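Local coordinates for SLH domain-containing protein (Pseudoflavonifractor capillosus, PDB 4OJU) that is of unknown function but probably binds other proteins through its BspA-type leucine-rich repeats, and also binds magnesium ions, at residues 110-122 with 130-144. Sequence-based numbering, arbitrary orientation. Where two conformers were deposited one is given.
With MG (magnesium ion), chain H; EDO (1,2-ethanediol), chain F.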
loop_
_atom_site.group_PDB
_atom_site.type_symbol
_atom_site.label_atom_id
_atom_site.label_comp_id
_atom_site.label_asym_id
_atom_site.label_seq_id
_atom_site.Cartn_x
_atom_site.Cartn_y
_atom_site.Cartn_z
ATOM N N SER A 110 -0.689 -3.516 9.520
ATOM C CA SER A 110 -2.154 -3.586 9.655
ATOM C C SER A 110 -2.664 -3.061 11.037
ATOM O O SER A 110 -3.468 -3.725 11.709
ATOM C CB SER A 110 -2.615 -5.028 9.419
ATOM O OG SER A 110 -4.024 -5.186 9.413
ATOM N N CYS A 111 -2.149 -1.890 11.461
ATOM C CA CYS A 111 -2.536 -1.154 12.677
ATOM C C CYS A 111 -3.337 0.020 12.170
ATOM O O CYS A 111 -2.787 1.094 11.923
ATOM C CB CYS A 111 -1.302 -0.705 13.465
ATOM S SG CYS A 111 -0.421 -2.050 14.281
ATOM N N ASP A 112 -4.617 -0.187 11.977
ATOM C CA ASP A 112 -5.470 0.771 11.283
ATOM C C ASP A 112 -5.782 2.047 12.062
ATOM O O ASP A 112 -6.198 3.011 11.429
ATOM C CB ASP A 112 -6.754 0.078 10.800
ATOM C CG ASP A 112 -6.491 -1.069 9.826
ATOM O OD1 ASP A 112 -5.381 -1.102 9.211
ATOM O OD2 ASP A 112 -7.409 -1.886 9.619
ATOM N N ALA A 113 -5.520 2.092 13.382
ATOM C CA ALA A 113 -5.738 3.318 14.160
ATOM C C ALA A 113 -4.417 4.117 14.301
ATOM O O ALA A 113 -4.414 5.188 14.904
ATOM C CB ALA A 113 -6.303 2.975 15.532
ATOM N N LEU A 114 -3.311 3.596 13.760
ATOM C CA LEU A 114 -1.999 4.259 13.854
ATOM C C LEU A 114 -1.861 5.289 12.728
ATOM O O LEU A 114 -1.780 4.916 11.551
ATOM C CB LEU A 114 -0.876 3.213 13.832
ATOM C CG LEU A 114 0.562 3.717 14.178
ATOM C CD1 LEU A 114 0.644 4.372 15.572
ATOM C CD2 LEU A 114 1.559 2.585 14.075
ATOM N N LYS A 115 -1.925 6.579 13.075
ATOM C CA LYS A 115 -1.911 7.658 12.061
ATOM C C LYS A 115 -0.540 8.315 11.877
ATOM O O LYS A 115 -0.266 8.905 10.828
ATOM C CB LYS A 115 -2.923 8.751 12.442
ATOM C CG LYS A 115 -4.366 8.262 12.505
ATOM C CD LYS A 115 -5.295 9.420 12.830
ATOM C CE LYS A 115 -6.688 8.961 13.168
ATOM N NZ LYS A 115 -7.642 10.097 13.189
ATOM N N GLU A 116 0.304 8.230 12.903
ATOM C CA GLU A 116 1.626 8.836 12.872
ATOM C C GLU A 116 2.580 8.041 13.730
ATOM O O GLU A 116 2.164 7.335 14.647
ATOM C CB GLU A 116 1.573 10.316 13.347
ATOM C CG GLU A 116 1.169 10.510 14.801
ATOM C CD GLU A 116 1.443 11.892 15.358
ATOM O OE1 GLU A 116 0.817 12.866 14.879
ATOM O OE2 GLU A 116 2.267 11.997 16.294
ATOM N N ILE A 117 3.868 8.200 13.457
ATOM C CA ILE A 117 4.915 7.604 14.268
ATOM C C ILE A 117 6.136 8.531 14.200
ATOM O O ILE A 117 6.381 9.198 13.174
ATOM C CB ILE A 117 5.213 6.128 13.859
ATOM C CG1 ILE A 117 5.959 5.380 15.001
ATOM C CG2 ILE A 117 5.944 6.028 12.491
ATOM C CD1 ILE A 117 5.935 3.860 14.970
ATOM N N THR A 118 6.860 8.607 15.312
ATOM C CA THR A 118 8.094 9.379 15.398
ATOM C C THR A 118 9.241 8.406 15.494
ATOM O O THR A 118 9.280 7.595 16.407
ATOM C CB THR A 118 8.055 10.375 16.549
ATOM O OG1 THR A 118 6.989 11.281 16.272
ATOM C CG2 THR A 118 9.358 11.163 16.685
ATOM N N ILE A 119 10.184 8.501 14.571
ATOM C CA ILE A 119 11.340 7.619 14.519
ATOM C C ILE A 119 12.511 8.279 15.227
ATOM O O ILE A 119 12.938 9.366 14.840
ATOM C CB ILE A 119 11.681 7.267 13.037
ATOM C CG1 ILE A 119 10.489 6.660 12.266
ATOM C CG2 ILE A 119 12.921 6.389 12.909
ATOM C CD1 ILE A 119 9.835 5.342 12.813
ATOM N N PRO A 120 13.087 7.600 16.233
ATOM C CA PRO A 120 14.261 8.151 16.922
ATOM C C PRO A 120 15.461 8.323 15.994
ATOM O O PRO A 120 15.596 7.585 15.004
ATOM C CB PRO A 120 14.565 7.085 17.974
ATOM C CG PRO A 120 13.274 6.397 18.185
ATOM C CD PRO A 120 12.678 6.314 16.832
ATOM N N ALA A 121 16.354 9.267 16.343
ATOM C CA ALA A 121 17.571 9.550 15.566
ATOM C C ALA A 121 18.513 8.312 15.493
ATOM O O ALA A 121 19.267 8.168 14.530
ATOM C CB ALA A 121 18.318 10.741 16.172
ATOM N N SER A 122 18.432 7.412 16.479
ATOM C CA SER A 122 19.284 6.219 16.549
ATOM C C SER A 122 18.893 5.126 15.509
ATOM O O SER A 122 19.694 4.247 15.212
ATOM C CB SER A 122 19.242 5.643 17.964
ATOM O OG SER A 122 17.902 5.308 18.302
ATOM N N PHE A 130 5.210 -0.767 8.264
ATOM C CA PHE A 130 3.873 -0.169 8.280
ATOM C C PHE A 130 2.927 -0.679 7.193
ATOM O O PHE A 130 1.838 -0.115 7.025
ATOM C CB PHE A 130 4.044 1.349 8.162
ATOM C CG PHE A 130 5.157 1.866 9.067
ATOM C CD1 PHE A 130 5.039 1.799 10.451
ATOM C CD2 PHE A 130 6.293 2.465 8.530
ATOM C CE1 PHE A 130 6.061 2.270 11.282
ATOM C CE2 PHE A 130 7.311 2.936 9.359
ATOM C CZ PHE A 130 7.189 2.826 10.729
ATOM N N ARG A 131 3.294 -1.777 6.509
ATOM C CA ARG A 131 2.456 -2.349 5.450
ATOM C C ARG A 131 1.039 -2.605 5.959
ATOM O O ARG A 131 0.880 -3.092 7.083
ATOM C CB ARG A 131 3.060 -3.654 4.913
ATOM C CG ARG A 131 2.485 -4.071 3.549
ATOM C CD ARG A 131 3.332 -5.175 2.963
ATOM N NE ARG A 131 2.781 -5.694 1.713
ATOM C CZ ARG A 131 3.308 -6.707 1.027
ATOM N NH1 ARG A 131 4.425 -7.286 1.440
ATOM N NH2 ARG A 131 2.733 -7.130 -0.088
ATOM N N TRP A 132 0.023 -2.219 5.150
ATOM C CA TRP A 132 -1.423 -2.386 5.404
ATOM C C TRP A 132 -1.945 -1.486 6.530
ATOM O O TRP A 132 -3.140 -1.528 6.821
ATOM C CB TRP A 132 -1.817 -3.869 5.693
ATOM C CG TRP A 132 -1.254 -4.854 4.714
ATOM C CD1 TRP A 132 -1.404 -4.844 3.360
ATOM C CD2 TRP A 132 -0.386 -5.959 5.014
ATOM N NE1 TRP A 132 -0.691 -5.880 2.798
ATOM C CE2 TRP A 132 -0.069 -6.587 3.790
ATOM C CE3 TRP A 132 0.131 -6.498 6.208
ATOM C CZ2 TRP A 132 0.782 -7.698 3.715
ATOM C CZ3 TRP A 132 0.923 -7.635 6.137
ATOM C CH2 TRP A 132 1.258 -8.212 4.897
ATOM N N SER A 133 -1.090 -0.696 7.175
ATOM C CA SER A 133 -1.586 0.227 8.189
ATOM C C SER A 133 -2.109 1.456 7.436
ATOM O O SER A 133 -1.339 2.365 7.099
ATOM C CB SER A 133 -0.505 0.579 9.201
ATOM O OG SER A 133 -0.168 -0.581 9.937
ATOM N N ASN A 134 -3.427 1.414 7.153
ATOM C CA ASN A 134 -4.265 2.337 6.387
ATOM C C ASN A 134 -3.949 3.830 6.628
ATOM O O ASN A 134 -3.601 4.534 5.675
ATOM C CB ASN A 134 -5.783 2.053 6.663
ATOM C CG ASN A 134 -6.311 0.672 6.242
ATOM O OD1 ASN A 134 -5.596 -0.182 5.704
ATOM N ND2 ASN A 134 -7.616 0.442 6.412
ATOM N N ALA A 135 -4.029 4.299 7.883
ATOM C CA ALA A 135 -3.876 5.718 8.189
ATOM C C ALA A 135 -2.443 6.204 8.435
ATOM O O ALA A 135 -2.264 7.393 8.688
ATOM C CB ALA A 135 -4.732 6.064 9.393
ATOM N N LEU A 136 -1.454 5.307 8.382
ATOM C CA LEU A 136 -0.074 5.677 8.655
ATOM C C LEU A 136 0.554 6.359 7.446
ATOM O O LEU A 136 1.315 5.757 6.684
ATOM C CB LEU A 136 0.743 4.466 9.108
ATOM C CG LEU A 136 2.076 4.734 9.803
ATOM C CD1 LEU A 136 2.117 6.078 10.540
ATOM C CD2 LEU A 136 2.342 3.655 10.747
ATOM N N ASP A 137 0.241 7.634 7.302
ATOM C CA ASP A 137 0.726 8.467 6.216
ATOM C C ASP A 137 2.089 9.019 6.494
ATOM O O ASP A 137 3.021 8.787 5.728
ATOM C CB ASP A 137 -0.230 9.666 6.015
ATOM C CG ASP A 137 -1.373 9.435 5.081
ATOM O OD1 ASP A 137 -1.585 8.271 4.676
ATOM O OD2 ASP A 137 -2.040 10.416 4.719
ATOM N N THR A 138 2.176 9.779 7.597
ATOM C CA THR A 138 3.293 10.590 8.025
ATOM C C THR A 138 4.259 9.948 8.999
ATOM O O THR A 138 3.865 9.395 10.026
ATOM C CB THR A 138 2.710 11.848 8.683
ATOM O OG1 THR A 138 1.735 12.411 7.801
ATOM C CG2 THR A 138 3.769 12.870 9.020
ATOM N N VAL A 139 5.545 10.138 8.725
ATOM C CA VAL A 139 6.597 9.675 9.587
ATOM C C VAL A 139 7.380 10.915 10.023
ATOM O O VAL A 139 7.830 11.694 9.177
ATOM C CB VAL A 139 7.480 8.592 8.881
ATOM C CG1 VAL A 139 8.688 8.239 9.719
ATOM C CG2 VAL A 139 6.673 7.323 8.572
ATOM N N TYR A 140 7.515 11.115 11.336
ATOM C CA TYR A 140 8.308 12.210 11.868
ATOM C C TYR A 140 9.638 11.681 12.316
ATOM O O TYR A 140 9.720 10.539 12.756
ATOM C CB TYR A 140 7.615 12.904 13.056
ATOM C CG TYR A 140 6.316 13.572 12.691
ATOM C CD1 TYR A 140 6.294 14.871 12.202
ATOM C CD2 TYR A 140 5.106 12.921 12.870
ATOM C CE1 TYR A 140 5.096 15.499 11.884
ATOM C CE2 TYR A 140 3.906 13.519 12.519
ATOM C CZ TYR A 140 3.902 14.815 12.036
ATOM O OH TYR A 140 2.715 15.429 11.730
HETATM N N MSE A 141 10.687 12.463 12.196
HETATM C CA MSE A 141 12.002 11.987 12.605
HETATM C C MSE A 141 12.529 12.872 13.688
HETATM O O MSE A 141 12.539 14.097 13.523
HETATM C CB MSE A 141 13.010 11.935 11.436
HETATM C CG MSE A 141 12.434 11.501 10.093
HETATM SE SE MSE A 141 12.047 9.602 9.964
HETATM C CE MSE A 141 13.801 8.897 10.288
ATOM N N GLU A 142 12.993 12.235 14.768
ATOM C CA GLU A 142 13.603 12.861 15.925
ATOM C C GLU A 142 14.999 13.342 15.547
ATOM O O GLU A 142 15.741 12.597 14.898
ATOM C CB GLU A 142 13.688 11.829 17.081
ATOM C CG GLU A 142 12.567 11.883 18.113
ATOM C CD GLU A 142 12.551 10.747 19.127
ATOM O OE1 GLU A 142 13.429 10.731 20.020
ATOM O OE2 GLU A 142 11.651 9.879 19.039
ATOM N N GLY A 143 15.345 14.571 15.934
ATOM C CA GLY A 143 16.689 15.089 15.726
ATOM C C GLY A 143 17.604 14.513 16.789
ATOM O O GLY A 143 17.130 13.985 17.801
HETATM N N MSE A 144 18.918 14.580 16.566
HETATM C CA MSE A 144 19.895 14.058 17.519
HETATM C C MSE A 144 20.070 15.012 18.703
HETATM O O MSE A 144 19.611 16.155 18.657
HETATM C CB MSE A 144 21.236 13.818 16.825
HETATM C CG MSE A 144 21.922 12.548 17.285
HETATM SE SE MSE A 144 23.857 12.685 17.149
HETATM C CE MSE A 144 24.189 13.981 18.619
HETATM MG MG MG H . -7.571 -3.626 8.253
HETATM C C1 EDO F . -2.896 11.894 10.126
HETATM O O1 EDO F . -1.479 11.804 10.062
HETATM C C2 EDO F . -3.369 13.164 9.391
HETATM O O2 EDO F . -2.883 13.145 8.062
HETATM O O HOH W 1 -5.533 -3.663 7.873
HETATM O O HOH W 2 -2.809 3.039 10.097
HETATM O O HOH W 3 15.388 10.307 13.191
HETATM O O HOH W 4 -7.701 -4.777 9.924
HETATM O O HOH W 5 -9.821 -3.625 8.431
HETATM O O HOH W 6 -7.929 -2.530 6.403
#
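I117 and I119 of strand 116-119 pair with V139 and M141 of strand 138-141, two neighbouring rungs of the BspA-type leucine-rich repeat stack. Three nearly straight backbone bonds join the parallel strands: Y140 N to I117 O (2.9 Å), I119 N to Y140 O and E142 N to I119 O. A water just beyond sits within hydrogen-bonding distance of I119 O and E142 O. I117 N, T138 N and T138 O are buried with no partner in the model.

Inside, apolar side chains of adjacent repeats pack against one another. In the conformer given for L136, its CD2 lies beside CD2 of L114 (3.6 Å), both leucines pointing the same way. With CG1 of I117 anti to the backbone N (chi1 -161°), its CG2 branch reaches CZ of F130 at 3.9 Å, while CD1 of I119 meets that ring at its edge. CG1 of I119 is pressed tightly on CG1 of V139 (3.5 Å), and the bent selenomethionine M141, in the conformer given, lays CE against CG2 of I119. On the other face of the sheet T118 OG1 rests 3.7 Å from CB of Y140.

Polar bonds hold the turns together. S110 N donates to R131 O, and C111 N points almost straight at S133 OG (2.8 Å), which also bonds F108 O in the same chain. An alanine in place of S133 would probably leave the buried C111 N and F108 O without this shared mate. One water receives a weak bond from A135 N and donates to C111 O and L114 O.

D112 OD2 binds magnesium at 2.2 Å, and OD1 accepts from a metal-bound water that also bonds S110 OG. E105 of a neighbouring subunit shares the ion, so this contact joins an apolar repeat core to a metal-bridged subunit interface.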